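EST1E (Clostridium proteoclasticum, PDB 2WTM) probably hydrolyses ester bonds, including those of feruloyl (ferulic acid) esters, as a promiscuous rumen-bacterial esterase of the alpha/beta-hydrolase clan. Local coordinates at residues A[2-7]-A[90-95]; A[17-22]-A[96-101]; A[39-44]-A[67-72]; A[80-85]-A[111-116]; A[157-160]-A[166-169]. One frame throughout, in Å; residues are numbered along the deposited sequence.

Contact 1 of 5, residues A[2-7]-A[90-95]; sequences GAMYID and VDYAKK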
# COMPACT_ATOMS: atom_id res chain seq x y z
N GLY A 2 -23.22 -18.66 3.22
CA GLY A 2 -22.17 -19.48 3.86
C GLY A 2 -20.99 -18.65 4.35
O GLY A 2 -20.87 -17.49 3.99
N ALA A 3 -20.14 -19.25 5.18
CA ALA A 3 -18.82 -18.70 5.50
C ALA A 3 -17.78 -19.39 4.66
O ALA A 3 -17.93 -20.54 4.30
CB ALA A 3 -18.51 -18.87 6.96
N MET A 4 -16.69 -18.71 4.33
CA MET A 4 -15.69 -19.26 3.47
C MET A 4 -14.39 -18.51 3.78
O MET A 4 -14.47 -17.54 4.52
CB MET A 4 -16.04 -18.96 2.02
CG MET A 4 -15.79 -17.47 1.67
SD MET A 4 -16.33 -16.89 0.07
CE MET A 4 -18.05 -17.24 0.33
N TYR A 5 -13.26 -19.06 3.33
CA TYR A 5 -11.99 -18.35 3.35
C TYR A 5 -11.59 -17.95 1.93
O TYR A 5 -11.60 -18.81 1.00
CB TYR A 5 -10.90 -19.20 4.03
CG TYR A 5 -10.96 -19.11 5.54
CD1 TYR A 5 -10.55 -17.95 6.19
CD2 TYR A 5 -11.46 -20.17 6.34
CE1 TYR A 5 -10.61 -17.82 7.56
CE2 TYR A 5 -11.53 -20.04 7.70
CZ TYR A 5 -11.09 -18.86 8.34
OH TYR A 5 -11.15 -18.70 9.70
N ILE A 6 -11.22 -16.69 1.74
CA ILE A 6 -10.66 -16.18 0.51
C ILE A 6 -9.16 -16.05 0.71
O ILE A 6 -8.73 -15.32 1.59
CB ILE A 6 -11.30 -14.83 0.17
CG1 ILE A 6 -12.79 -15.01 -0.17
CG2 ILE A 6 -10.68 -14.23 -1.09
CD1 ILE A 6 -13.53 -13.75 -0.28
N ASP A 7 -8.38 -16.76 -0.10
CA ASP A 7 -6.93 -16.71 0.05
C ASP A 7 -6.43 -15.38 -0.46
O ASP A 7 -6.87 -14.91 -1.50
CB ASP A 7 -6.24 -17.80 -0.74
CG ASP A 7 -6.41 -19.17 -0.13
OD1 ASP A 7 -6.14 -19.35 1.08
OD2 ASP A 7 -6.81 -20.08 -0.89
N VAL A 90 -12.57 -8.39 -4.11
CA VAL A 90 -13.15 -8.00 -5.41
C VAL A 90 -12.82 -9.03 -6.53
O VAL A 90 -13.68 -9.45 -7.28
CB VAL A 90 -12.65 -6.65 -5.82
CG1 VAL A 90 -13.09 -6.29 -7.32
CG2 VAL A 90 -13.09 -5.55 -4.91
N ASP A 91 -11.62 -9.55 -6.52
CA ASP A 91 -11.21 -10.53 -7.57
C ASP A 91 -12.01 -11.82 -7.41
O ASP A 91 -12.32 -12.49 -8.43
CB ASP A 91 -9.68 -10.74 -7.59
CG ASP A 91 -8.95 -9.52 -8.16
OD1 ASP A 91 -9.62 -8.67 -8.78
OD2 ASP A 91 -7.71 -9.49 -7.93
N TYR A 92 -12.30 -12.18 -6.18
CA TYR A 92 -13.11 -13.38 -5.89
C TYR A 92 -14.53 -13.13 -6.38
O TYR A 92 -15.14 -13.98 -7.06
CB TYR A 92 -13.10 -13.67 -4.38
CG TYR A 92 -14.07 -14.76 -3.99
CD1 TYR A 92 -13.72 -16.05 -4.14
CD2 TYR A 92 -15.31 -14.45 -3.53
CE1 TYR A 92 -14.66 -17.09 -3.81
CE2 TYR A 92 -16.23 -15.44 -3.20
CZ TYR A 92 -15.89 -16.72 -3.36
OH TYR A 92 -16.82 -17.70 -3.02
N ALA A 93 -15.08 -11.99 -6.03
CA ALA A 93 -16.46 -11.63 -6.39
C ALA A 93 -16.70 -11.57 -7.90
O ALA A 93 -17.77 -11.93 -8.40
CB ALA A 93 -16.82 -10.27 -5.74
N LYS A 94 -15.71 -11.08 -8.64
CA LYS A 94 -15.83 -10.94 -10.12
C LYS A 94 -15.93 -12.34 -10.79
O LYS A 94 -16.28 -12.45 -11.96
CB LYS A 94 -14.61 -10.22 -10.66
CG LYS A 94 -14.60 -8.77 -10.41
CD LYS A 94 -13.22 -8.17 -10.76
CE LYS A 94 -13.07 -7.91 -12.24
NZ LYS A 94 -11.64 -7.51 -12.59
N LYS A 95 -15.56 -13.38 -10.08
CA LYS A 95 -15.70 -14.76 -10.59
C LYS A 95 -16.99 -15.46 -10.23
O LYS A 95 -17.22 -16.61 -10.63
CB LYS A 95 -14.51 -15.57 -10.11
CG LYS A 95 -13.23 -15.06 -10.85
CD LYS A 95 -11.99 -15.77 -10.37
CE LYS A 95 -11.86 -17.12 -11.05
NZ LYS A 95 -11.50 -18.25 -10.10
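The hydroxyl oxygen of Y92 is approached by two atoms of one side chain: M4 SD lies 3.2 Å from Y92 OH, and the methyl M4 CE draws near the same oxygen. This Met-aromatic contact ties strand 3-8, outermost within this chain in the mixed sheet of an alpha/beta-hydrolase fold, to the C-terminal part of helix 79-93. M4 SD stands 4.1 Å from the centroid of the Y92 ring. Its direction is 42° off the ring normal, so the approach is oblique and falls at the phenol end of the ring, where M4 SD is 3.5 Å from Y92 CZ. The two side chains come from opposite directions. M4 runs straight out to SD and then bends at its last torsion (chi3 61°), which leaves CE beside the hydroxyl. I6, two residues along the strand and pointing the same way, takes the root of the ring. Its CG1 sits 4.0 Å above the plane of the Y92 ring, toward the rim, while CD1 makes an off-centre CH-pi contact. Y92 can receive both because CG is anti to its backbone N (chi1 171°), swinging the ring out from the helix toward the strand. Y5, between the two, sends its OH to the carbonyl of K69. Backbone bonds of M4 with A15 and I6 with L13 fix the strand against strand 11-18. The I6 and Y92 side chains cross at about a right angle, with I6 CD1 3.8 Å from Y92 CD2.

Contact 2 of 5, residues A[17-22]-A[96-101]; sequences LDMPKN and LDFVTD
M19, just past the end of strand 11-18, faces F98 with their CA atoms 10.2 Å apart, and F98 rides on a type I turn from L96 to V99 that is closed by V99 N bonding to L96 O. Side chains alone span that gap. The M19 chain curls at chi2 and chi3 (-64° and -59°), and this double bend lays its terminal methyl on the F98 ring. M19 CE is 3.7 Å from the centroid of the F98 ring and almost straight above it, 13° off the normal, a CH-pi contact. SD follows over the same face at 4.0 Å from the F98 centroid, nearer the rim, making a Met-aromatic contact in which M19 SD comes within 3.6 Å of F98 CZ. The opposite face of the ring is taken by V99 CG2 from its own turn, 3.5 Å above the plane of the F98 ring, so the phenyl is sandwiched between sulfur-methyl and valine. L17 adds a third direction: its CD1 reaches the edge, close to the ring plane, at 4.0 Å from F98 CZ. The contact is apolar and lies near the surface. In the sheet order, strands 58-62 and 27-33 run between strands 11-18 and 99-107. F98 and M19 bridge over that pair at its end, both touching A58 of strand 58-62 and C27 of strand 27-33, while F98 also bonds to C27 through its backbone.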
# COMPACT_ATOMS: atom_id res chain seq x y z
N LEU A 17 -20.89 -14.94 2.75
CA LEU A 17 -21.71 -14.63 1.60
C LEU A 17 -23.16 -14.86 2.00
O LEU A 17 -23.52 -15.99 2.43
CB LEU A 17 -21.33 -15.54 0.43
CG LEU A 17 -22.16 -15.39 -0.84
CD1 LEU A 17 -22.16 -13.99 -1.45
CD2 LEU A 17 -21.63 -16.44 -1.86
N ASP A 18 -23.98 -13.82 1.88
CA ASP A 18 -25.42 -13.94 2.16
C ASP A 18 -26.19 -13.54 0.96
O ASP A 18 -25.96 -12.49 0.35
CB ASP A 18 -25.84 -13.08 3.32
CG ASP A 18 -25.34 -13.60 4.63
OD1 ASP A 18 -26.01 -14.47 5.28
OD2 ASP A 18 -24.24 -13.16 5.03
N MET A 19 -27.14 -14.41 0.58
CA MET A 19 -27.93 -14.21 -0.62
C MET A 19 -29.30 -13.65 -0.29
O MET A 19 -29.77 -13.81 0.82
CB MET A 19 -28.12 -15.53 -1.35
CG MET A 19 -26.81 -16.18 -1.84
SD MET A 19 -25.86 -15.26 -3.07
CE MET A 19 -26.91 -15.06 -4.42
N PRO A 20 -29.92 -12.97 -1.26
CA PRO A 20 -31.33 -12.58 -1.02
C PRO A 20 -32.15 -13.84 -0.86
O PRO A 20 -31.76 -14.87 -1.38
CB PRO A 20 -31.70 -11.80 -2.27
CG PRO A 20 -30.46 -11.38 -2.85
CD PRO A 20 -29.44 -12.45 -2.52
N LYS A 21 -33.22 -13.71 -0.08
CA LYS A 21 -34.09 -14.83 0.39
C LYS A 21 -34.40 -15.82 -0.68
O LYS A 21 -34.38 -17.05 -0.47
CB LYS A 21 -35.42 -14.23 0.89
N ASN A 22 -34.75 -15.27 -1.83
CA ASN A 22 -35.32 -16.05 -2.90
C ASN A 22 -34.28 -16.86 -3.66
O ASN A 22 -34.65 -17.61 -4.53
CB ASN A 22 -36.09 -15.15 -3.88
CG ASN A 22 -35.30 -13.92 -4.28
OD1 ASN A 22 -34.98 -13.09 -3.31
ND2 ASN A 22 -34.97 -13.72 -5.46
N LEU A 96 -17.84 -14.80 -9.46
CA LEU A 96 -19.09 -15.43 -9.04
C LEU A 96 -20.09 -15.29 -10.19
O LEU A 96 -20.39 -14.20 -10.60
CB LEU A 96 -19.61 -14.77 -7.75
CG LEU A 96 -18.74 -15.04 -6.50
CD1 LEU A 96 -19.30 -14.31 -5.28
CD2 LEU A 96 -18.61 -16.51 -6.24
N ASP A 97 -20.63 -16.41 -10.67
CA ASP A 97 -21.50 -16.36 -11.85
C ASP A 97 -22.79 -15.58 -11.68
O ASP A 97 -23.29 -14.97 -12.62
CB ASP A 97 -21.84 -17.81 -12.27
CG ASP A 97 -20.71 -18.49 -12.96
OD1 ASP A 97 -19.83 -17.80 -13.54
OD2 ASP A 97 -20.71 -19.76 -12.94
N PHE A 98 -23.35 -15.62 -10.48
CA PHE A 98 -24.60 -14.92 -10.20
C PHE A 98 -24.48 -13.41 -10.14
O PHE A 98 -25.47 -12.72 -10.27
CB PHE A 98 -25.25 -15.40 -8.90
CG PHE A 98 -24.54 -14.97 -7.64
CD1 PHE A 98 -24.72 -13.70 -7.10
CD2 PHE A 98 -23.67 -15.84 -7.01
CE1 PHE A 98 -24.04 -13.32 -5.92
CE2 PHE A 98 -23.04 -15.47 -5.86
CZ PHE A 98 -23.22 -14.22 -5.31
N VAL A 99 -23.27 -12.89 -9.94
CA VAL A 99 -23.13 -11.45 -9.73
C VAL A 99 -23.42 -10.65 -10.98
O VAL A 99 -22.92 -10.92 -12.06
CB VAL A 99 -21.71 -11.10 -9.18
CG1 VAL A 99 -21.58 -9.59 -8.99
CG2 VAL A 99 -21.52 -11.74 -7.87
N THR A 100 -24.23 -9.63 -10.82
CA THR A 100 -24.40 -8.61 -11.81
C THR A 100 -23.43 -7.45 -11.57
O THR A 100 -22.29 -7.48 -12.04
CB THR A 100 -25.87 -8.14 -11.91
OG1 THR A 100 -26.37 -7.57 -10.69
CG2 THR A 100 -26.76 -9.35 -12.30
N ASP A 101 -23.87 -6.45 -10.83
CA ASP A 101 -23.03 -5.33 -10.46
C ASP A 101 -22.45 -5.52 -9.04
O ASP A 101 -23.06 -6.13 -8.16
CB ASP A 101 -23.82 -4.05 -10.49
CG ASP A 101 -24.48 -3.78 -11.83
OD1 ASP A 101 -23.72 -3.64 -12.82
OD2 ASP A 101 -25.73 -3.67 -11.85

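Contact 3 of 5, residues A[39-44]-A[67-72]; sequences HSEERH and HGKSDG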
# COMPACT_ATOMS: atom_id res chain seq x y z
N HIS A 39 -15.16 -6.35 13.21
CA HIS A 39 -15.32 -7.61 12.53
C HIS A 39 -16.72 -7.67 11.91
O HIS A 39 -17.57 -6.80 12.12
CB HIS A 39 -15.11 -8.78 13.50
CG HIS A 39 -16.02 -8.73 14.68
ND1 HIS A 39 -17.27 -9.32 14.67
CD2 HIS A 39 -15.88 -8.14 15.89
CE1 HIS A 39 -17.87 -9.08 15.83
NE2 HIS A 39 -17.04 -8.41 16.61
N SER A 40 -16.88 -8.72 11.10
CA SER A 40 -18.02 -8.83 10.20
C SER A 40 -19.35 -9.16 10.90
O SER A 40 -20.37 -9.03 10.28
CB SER A 40 -17.71 -9.87 9.12
OG SER A 40 -16.77 -9.36 8.20
N GLU A 41 -19.29 -9.62 12.15
CA GLU A 41 -20.52 -9.93 12.93
C GLU A 41 -20.98 -8.82 13.86
O GLU A 41 -21.91 -9.00 14.64
CB GLU A 41 -20.34 -11.25 13.67
CG GLU A 41 -20.06 -12.41 12.79
CD GLU A 41 -19.81 -13.75 13.54
OE1 GLU A 41 -18.92 -13.84 14.44
OE2 GLU A 41 -20.48 -14.72 13.13
N GLU A 42 -20.41 -7.62 13.78
CA GLU A 42 -20.87 -6.50 14.58
C GLU A 42 -22.29 -6.04 14.26
O GLU A 42 -22.71 -6.07 13.11
CB GLU A 42 -19.91 -5.30 14.42
CG GLU A 42 -18.52 -5.50 15.06
CD GLU A 42 -17.66 -4.28 14.92
OE1 GLU A 42 -17.82 -3.36 15.78
OE2 GLU A 42 -17.06 -4.13 13.85
N ARG A 43 -23.02 -5.61 15.28
CA ARG A 43 -24.39 -5.19 15.09
C ARG A 43 -24.65 -4.30 13.89
O ARG A 43 -25.60 -4.53 13.13
CB ARG A 43 -24.83 -4.42 16.36
CG ARG A 43 -26.19 -3.69 16.34
CD ARG A 43 -26.37 -2.95 17.72
NE ARG A 43 -27.33 -1.85 17.73
CZ ARG A 43 -27.04 -0.58 17.45
NH1 ARG A 43 -25.82 -0.18 17.06
NH2 ARG A 43 -28.01 0.30 17.53
N HIS A 44 -23.87 -3.23 13.75
CA HIS A 44 -24.13 -2.28 12.68
C HIS A 44 -23.85 -2.87 11.30
O HIS A 44 -24.50 -2.50 10.30
CB HIS A 44 -23.39 -0.95 12.95
CG HIS A 44 -21.92 -1.12 13.15
ND1 HIS A 44 -21.39 -1.64 14.31
CD2 HIS A 44 -20.87 -0.85 12.33
CE1 HIS A 44 -20.07 -1.68 14.20
NE2 HIS A 44 -19.73 -1.22 13.00
N HIS A 67 -8.10 -9.24 11.88
CA HIS A 67 -9.40 -8.91 12.41
C HIS A 67 -10.29 -10.10 12.29
O HIS A 67 -10.14 -10.97 11.42
CB HIS A 67 -9.99 -7.72 11.67
CG HIS A 67 -9.36 -6.43 12.08
ND1 HIS A 67 -8.05 -6.09 11.75
CD2 HIS A 67 -9.84 -5.41 12.82
CE1 HIS A 67 -7.77 -4.92 12.28
NE2 HIS A 67 -8.84 -4.46 12.91
N GLY A 68 -11.23 -10.16 13.25
CA GLY A 68 -12.26 -11.18 13.14
C GLY A 68 -11.64 -12.55 13.06
O GLY A 68 -10.73 -12.85 13.85
N LYS A 69 -12.11 -13.36 12.14
CA LYS A 69 -11.59 -14.73 12.00
C LYS A 69 -10.59 -14.88 10.90
O LYS A 69 -10.34 -15.99 10.43
CB LYS A 69 -12.73 -15.76 11.82
CG LYS A 69 -13.80 -15.73 12.89
CD LYS A 69 -15.09 -16.35 12.39
CE LYS A 69 -16.26 -16.29 13.38
NZ LYS A 69 -17.51 -17.00 12.81
N SER A 70 -10.01 -13.75 10.45
CA SER A 70 -8.99 -13.84 9.45
C SER A 70 -7.60 -14.07 10.04
O SER A 70 -7.42 -13.94 11.22
CB SER A 70 -9.00 -12.60 8.56
OG SER A 70 -10.17 -12.57 7.78
N ASP A 71 -6.66 -14.50 9.18
CA ASP A 71 -5.26 -14.65 9.57
C ASP A 71 -4.64 -13.26 9.89
O ASP A 71 -5.21 -12.23 9.52
CB ASP A 71 -4.44 -15.33 8.48
CG ASP A 71 -4.76 -16.85 8.33
OD1 ASP A 71 -5.25 -17.41 9.36
OD2 ASP A 71 -4.39 -17.43 7.29
N GLY A 72 -3.44 -13.34 10.46
CA GLY A 72 -2.62 -12.19 10.80
C GLY A 72 -2.93 -11.67 12.16
O GLY A 72 -4.02 -11.88 12.70
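Two loops meet at the surface here, H39 against G68 and E41 against K69: one is the turn leading into helix 43-54, the other the irregular chain after strand 58-62. H39 and G68 approach to 4.7 Å between CA atoms, H39 CB touching G68 CA at 3.7 Å. G68 sits in a type II' turn from H67 to S70, closed by S70 N to H67 O, and its phi of 57° fits the second position of that turn. Further out, E41 and K69 cross at about a right angle and form a long salt bridge, E41 OE2 to K69 NZ at 3.8 Å. The attraction is therefore probably loose, and K69 NZ has a hydrogen bond to Y16 OH as its stronger partner. The first loop is knotted from within. H39 N bonds to E42 OE2 at 3.0 Å, meeting the carboxylate from above its plane, while E42 CG lies 3.6 Å above the centre of the H39 ring. E41 N reaches H39 ND1 at 3.2 Å, tilted 26° from the ring plane, so the imidazole is held on a face and at a nitrogen. E42 occupies the N-cap position of helix 43-54. Behind both loops stands D63, just past strand 58-62: its OD1 takes S40 OG and its OD2 takes K69 N. Strand 11-18 borders them as well, Y16 touching S40 and E41, and N14 touching K69.

Contact 4 of 5, residues A[80-85]-A[111-116]; sequences FKWLTN and GLSVML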
# COMPACT_ATOMS: atom_id res chain seq x y z
N PHE A 80 -2.29 -0.66 3.74
CA PHE A 80 -1.82 -1.32 2.48
C PHE A 80 -2.30 -2.80 2.53
O PHE A 80 -2.76 -3.34 1.53
CB PHE A 80 -0.34 -1.29 2.33
CG PHE A 80 0.23 -0.00 1.82
CD1 PHE A 80 -0.52 1.10 1.55
CD2 PHE A 80 1.62 0.08 1.70
CE1 PHE A 80 0.11 2.30 1.11
CE2 PHE A 80 2.22 1.23 1.27
CZ PHE A 80 1.47 2.34 1.00
N LYS A 81 -2.12 -3.46 3.69
CA LYS A 81 -2.63 -4.85 3.77
C LYS A 81 -4.13 -4.93 3.54
O LYS A 81 -4.58 -5.82 2.78
CB LYS A 81 -2.24 -5.48 5.10
CG LYS A 81 -0.72 -5.57 5.24
CD LYS A 81 -0.26 -6.36 6.48
CE LYS A 81 1.28 -6.25 6.74
NZ LYS A 81 1.71 -7.22 7.82
N TRP A 82 -4.90 -4.07 4.20
CA TRP A 82 -6.31 -4.03 3.98
C TRP A 82 -6.67 -3.77 2.52
O TRP A 82 -7.60 -4.40 1.97
CB TRP A 82 -7.01 -2.98 4.89
CG TRP A 82 -7.21 -3.47 6.29
CD1 TRP A 82 -6.47 -4.39 7.01
CD2 TRP A 82 -8.32 -3.07 7.15
NE1 TRP A 82 -7.08 -4.57 8.28
CE2 TRP A 82 -8.21 -3.80 8.35
CE3 TRP A 82 -9.41 -2.22 6.95
CZ2 TRP A 82 -9.18 -3.65 9.37
CZ3 TRP A 82 -10.36 -2.11 7.91
CH2 TRP A 82 -10.25 -2.80 9.11
N LEU A 83 -5.97 -2.87 1.84
CA LEU A 83 -6.36 -2.56 0.44
C LEU A 83 -6.03 -3.83 -0.40
O LEU A 83 -6.81 -4.26 -1.28
CB LEU A 83 -5.63 -1.34 -0.09
CG LEU A 83 -6.21 -0.13 0.56
CD1 LEU A 83 -5.37 0.99 0.20
CD2 LEU A 83 -7.67 0.09 0.15
N THR A 84 -4.90 -4.48 -0.13
CA THR A 84 -4.55 -5.80 -0.78
C THR A 84 -5.68 -6.81 -0.61
O THR A 84 -6.10 -7.47 -1.54
CB THR A 84 -3.15 -6.27 -0.35
OG1 THR A 84 -2.18 -5.27 -0.79
CG2 THR A 84 -2.82 -7.60 -0.92
N ASN A 85 -6.10 -6.91 0.65
CA ASN A 85 -7.18 -7.83 1.03
C ASN A 85 -8.44 -7.54 0.23
O ASN A 85 -9.11 -8.42 -0.34
CB ASN A 85 -7.49 -7.78 2.54
CG ASN A 85 -6.35 -8.15 3.45
OD1 ASN A 85 -6.43 -7.88 4.62
ND2 ASN A 85 -5.37 -8.89 2.96
N GLY A 111 -14.75 2.25 6.07
CA GLY A 111 -15.38 3.28 5.24
C GLY A 111 -14.29 4.01 4.49
O GLY A 111 -14.40 4.17 3.25
N LEU A 112 -13.23 4.40 5.20
CA LEU A 112 -12.03 4.88 4.52
C LEU A 112 -11.51 3.89 3.47
O LEU A 112 -11.28 4.21 2.30
CB LEU A 112 -10.94 5.19 5.50
CG LEU A 112 -9.54 5.54 4.88
CD1 LEU A 112 -9.52 6.73 3.93
CD2 LEU A 112 -8.51 5.60 6.02
N SER A 113 -11.39 2.61 3.88
CA SER A 113 -10.83 1.59 3.02
C SER A 113 -11.61 1.43 1.71
O SER A 113 -11.03 1.27 0.60
CB SER A 113 -10.74 0.29 3.81
OG SER A 113 -9.77 0.36 4.85
N VAL A 114 -12.96 1.40 1.80
CA VAL A 114 -13.75 1.40 0.60
C VAL A 114 -13.72 2.67 -0.27
O VAL A 114 -13.74 2.60 -1.50
CB VAL A 114 -15.17 0.79 0.83
CG1 VAL A 114 -15.12 -0.68 1.34
CG2 VAL A 114 -16.04 1.65 1.68
N MET A 115 -13.60 3.82 0.39
CA MET A 115 -13.31 5.01 -0.40
C MET A 115 -12.07 4.82 -1.31
O MET A 115 -12.06 5.19 -2.46
CB MET A 115 -13.16 6.24 0.48
CG MET A 115 -14.48 6.62 1.21
SD MET A 115 -14.28 7.86 2.51
CE MET A 115 -13.67 9.30 1.61
N LEU A 116 -11.02 4.29 -0.72
CA LEU A 116 -9.79 4.10 -1.43
C LEU A 116 -9.91 3.01 -2.47
O LEU A 116 -9.57 3.18 -3.63
CB LEU A 116 -8.64 3.77 -0.45
CG LEU A 116 -8.39 4.68 0.76
CD1 LEU A 116 -7.22 4.23 1.72
CD2 LEU A 116 -8.10 6.10 0.17
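L83 and S113 mark the closest approach of two helical segments, 80-85 and 111-116, whose axes pass 10.1 Å apart at a crossing angle of -62°. Their CA atoms are 6.6 Å from each other, which the small serine side chain permits. Both methyls of L83 reach L116, and CD2 also lies against the helix backbone: L83 CD2 is 3.6 Å from S113 O and 3.9 Å from L116 CB. The other branch, L83 CD1, touches L116 CD1 at 4.0 Å, the two leucine side chains crossing at about a right angle. Both segments belong to helices of the alpha/beta-hydrolase fold, 79-93 and 109-120, and the second follows strand 99-107 through a GxSxG sequence consistent with a nucleophile elbow. On the far side of S113 from L116, the indole of W82 comes in edge-on, its CE3 3.3 Å from S113 OG and the oxygen close to the ring plane. That oxygen is buried but provided for: with OG set beside its own backbone N (chi1 -68°), it hydrogen-bonds Q109 O one turn earlier in its helix. The W82 ring is fixed at its other end by NE1 bonding to Y65 O. Past L83 lies the subunit interface, where F80 stacks on F80 of the second subunit and L83 packs against that same F80 of the second subunit.

Contact 5 of 5, residues A[157-160]-A[166-169]; sequences PDEL and RKLK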
# COMPACT_ATOMS: atom_id res chain seq x y z
N PRO A 157 6.55 5.99 17.01
CA PRO A 157 6.89 4.90 17.90
C PRO A 157 6.93 3.51 17.25
O PRO A 157 6.14 3.21 16.35
CB PRO A 157 5.78 4.90 18.92
CG PRO A 157 4.98 6.07 18.68
CD PRO A 157 5.29 6.65 17.38
N ASP A 158 7.71 2.61 17.82
CA ASP A 158 7.74 1.24 17.30
C ASP A 158 6.39 0.54 17.53
O ASP A 158 5.99 -0.31 16.73
CB ASP A 158 8.82 0.42 17.98
CG ASP A 158 10.24 0.77 17.54
OD1 ASP A 158 10.47 1.34 16.42
OD2 ASP A 158 11.13 0.43 18.36
N GLU A 159 5.75 0.85 18.65
CA GLU A 159 4.51 0.21 19.03
C GLU A 159 3.61 1.18 19.79
O GLU A 159 4.11 2.01 20.59
CB GLU A 159 4.82 -1.00 19.88
CG GLU A 159 3.59 -1.84 20.21
CD GLU A 159 3.94 -3.01 21.14
OE1 GLU A 159 4.67 -3.92 20.73
OE2 GLU A 159 3.51 -3.02 22.30
N LEU A 160 2.30 1.13 19.50
CA LEU A 160 1.27 1.90 20.16
C LEU A 160 0.39 0.91 20.88
O LEU A 160 0.05 -0.12 20.31
CB LEU A 160 0.39 2.65 19.19
CG LEU A 160 1.22 3.73 18.48
CD1 LEU A 160 1.80 3.17 17.21
CD2 LEU A 160 0.41 4.95 18.23
N ARG A 166 -4.82 -4.00 23.01
CA ARG A 166 -4.23 -4.32 21.72
C ARG A 166 -2.91 -3.56 21.58
O ARG A 166 -2.62 -2.56 22.29
CB ARG A 166 -5.16 -3.87 20.62
CG ARG A 166 -6.36 -4.80 20.52
CD ARG A 166 -7.32 -4.27 19.55
NE ARG A 166 -8.40 -5.24 19.34
CZ ARG A 166 -9.56 -5.18 19.97
NH1 ARG A 166 -9.85 -4.16 20.79
NH2 ARG A 166 -10.49 -6.12 19.73
N LYS A 167 -2.13 -4.00 20.61
CA LYS A 167 -0.86 -3.41 20.28
C LYS A 167 -0.90 -3.10 18.78
O LYS A 167 -1.44 -3.86 18.02
CB LYS A 167 0.26 -4.43 20.52
CG LYS A 167 0.44 -5.01 21.89
CD LYS A 167 1.60 -6.00 21.86
CE LYS A 167 2.03 -6.55 23.22
NZ LYS A 167 3.22 -7.46 22.99
N LEU A 168 -0.21 -2.06 18.37
CA LEU A 168 -0.16 -1.72 16.96
C LEU A 168 1.26 -1.27 16.61
O LEU A 168 1.74 -0.30 17.20
CB LEU A 168 -1.19 -0.66 16.63
CG LEU A 168 -1.33 -0.24 15.17
CD1 LEU A 168 -1.94 -1.47 14.39
CD2 LEU A 168 -2.18 1.00 15.02
N LYS A 169 1.88 -1.88 15.59
CA LYS A 169 3.20 -1.43 15.16
C LYS A 169 3.14 -0.09 14.47
O LYS A 169 2.18 0.26 13.80
CB LYS A 169 3.87 -2.47 14.27
CG LYS A 169 4.22 -3.75 14.99
CD LYS A 169 4.86 -4.73 14.13
CE LYS A 169 5.26 -5.98 15.04
NZ LYS A 169 5.70 -7.11 14.12
O HOH W 1 5.16 -5.40 22.96
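A short beta hairpin, strands 159-162 and 166-169, is the element here, with E159 and L160 paired to K169 and L168. In the chain it falls between strands 125-131 and 192-197, where alpha/beta hydrolases commonly carry a cap insertion. L160 and L168 form the antiparallel hydrogen-bonded pair, gripping each other through both backbones. L160 N donates to L168 O at 2.8 Å and 164°. The return bond, L168 N to L160 O, is equally short at 2.8 Å but more bent at the hydrogen, 143°. E159 and K169 are the next, non-hydrogen-bonded pair, where E159 CA leans on L168 O at 3.4 Å in a CA-H...O contact. The two leucine side chains share one face of the hairpin, and L160 CD1 folds back to within 3.5 Å of L168 O. E159 and K169 point to the other face. With chi1 at -174°, E159 leaves the strand on the side of its carbonyl carbon and stretches across to K167 rather than to its paired K169, whose NZ makes a salt bridge with D76. E159 OE2 rests on the aliphatic part of K167, 3.6 Å from CD. The charged ends stay 4.4 Å apart, E159 OE1 to K167 NZ, too far for a salt bridge. A water stands between them, its oxygen 2.7 Å from E159 OE1 and 2.8 Å from K167 NZ, which donates to it. Buried leucines and two short backbone bonds, one of them bent, therefore carry the pairing, while E159 and K167 probably attract only modestly, their charged atoms held apart with a water between.

How the contacts relate
Contact 4 is the one fully buried, a helix crossing with its centre about 7 Å from the centre of the chain; contacts 2 and 3 lie at the surface, and contacts 1 and 5 are partly buried. Contacts 1 and 2 are sulfur-aromatic neighbours at one end of the sheet, touching where G2 O meets L17 N, whereas contact 3, which also touches contact 1, is loop-borne and mixes a close CB-CA approach with a long salt bridge. Helix 79-93 serves both contact 1 and contact 4, near its two ends. H67 of contact 3 packs on W82 of contact 4. Contact 5 alone rests on backbone hydrogen bonds between its segments, and lies across the chain's centre from contact 2.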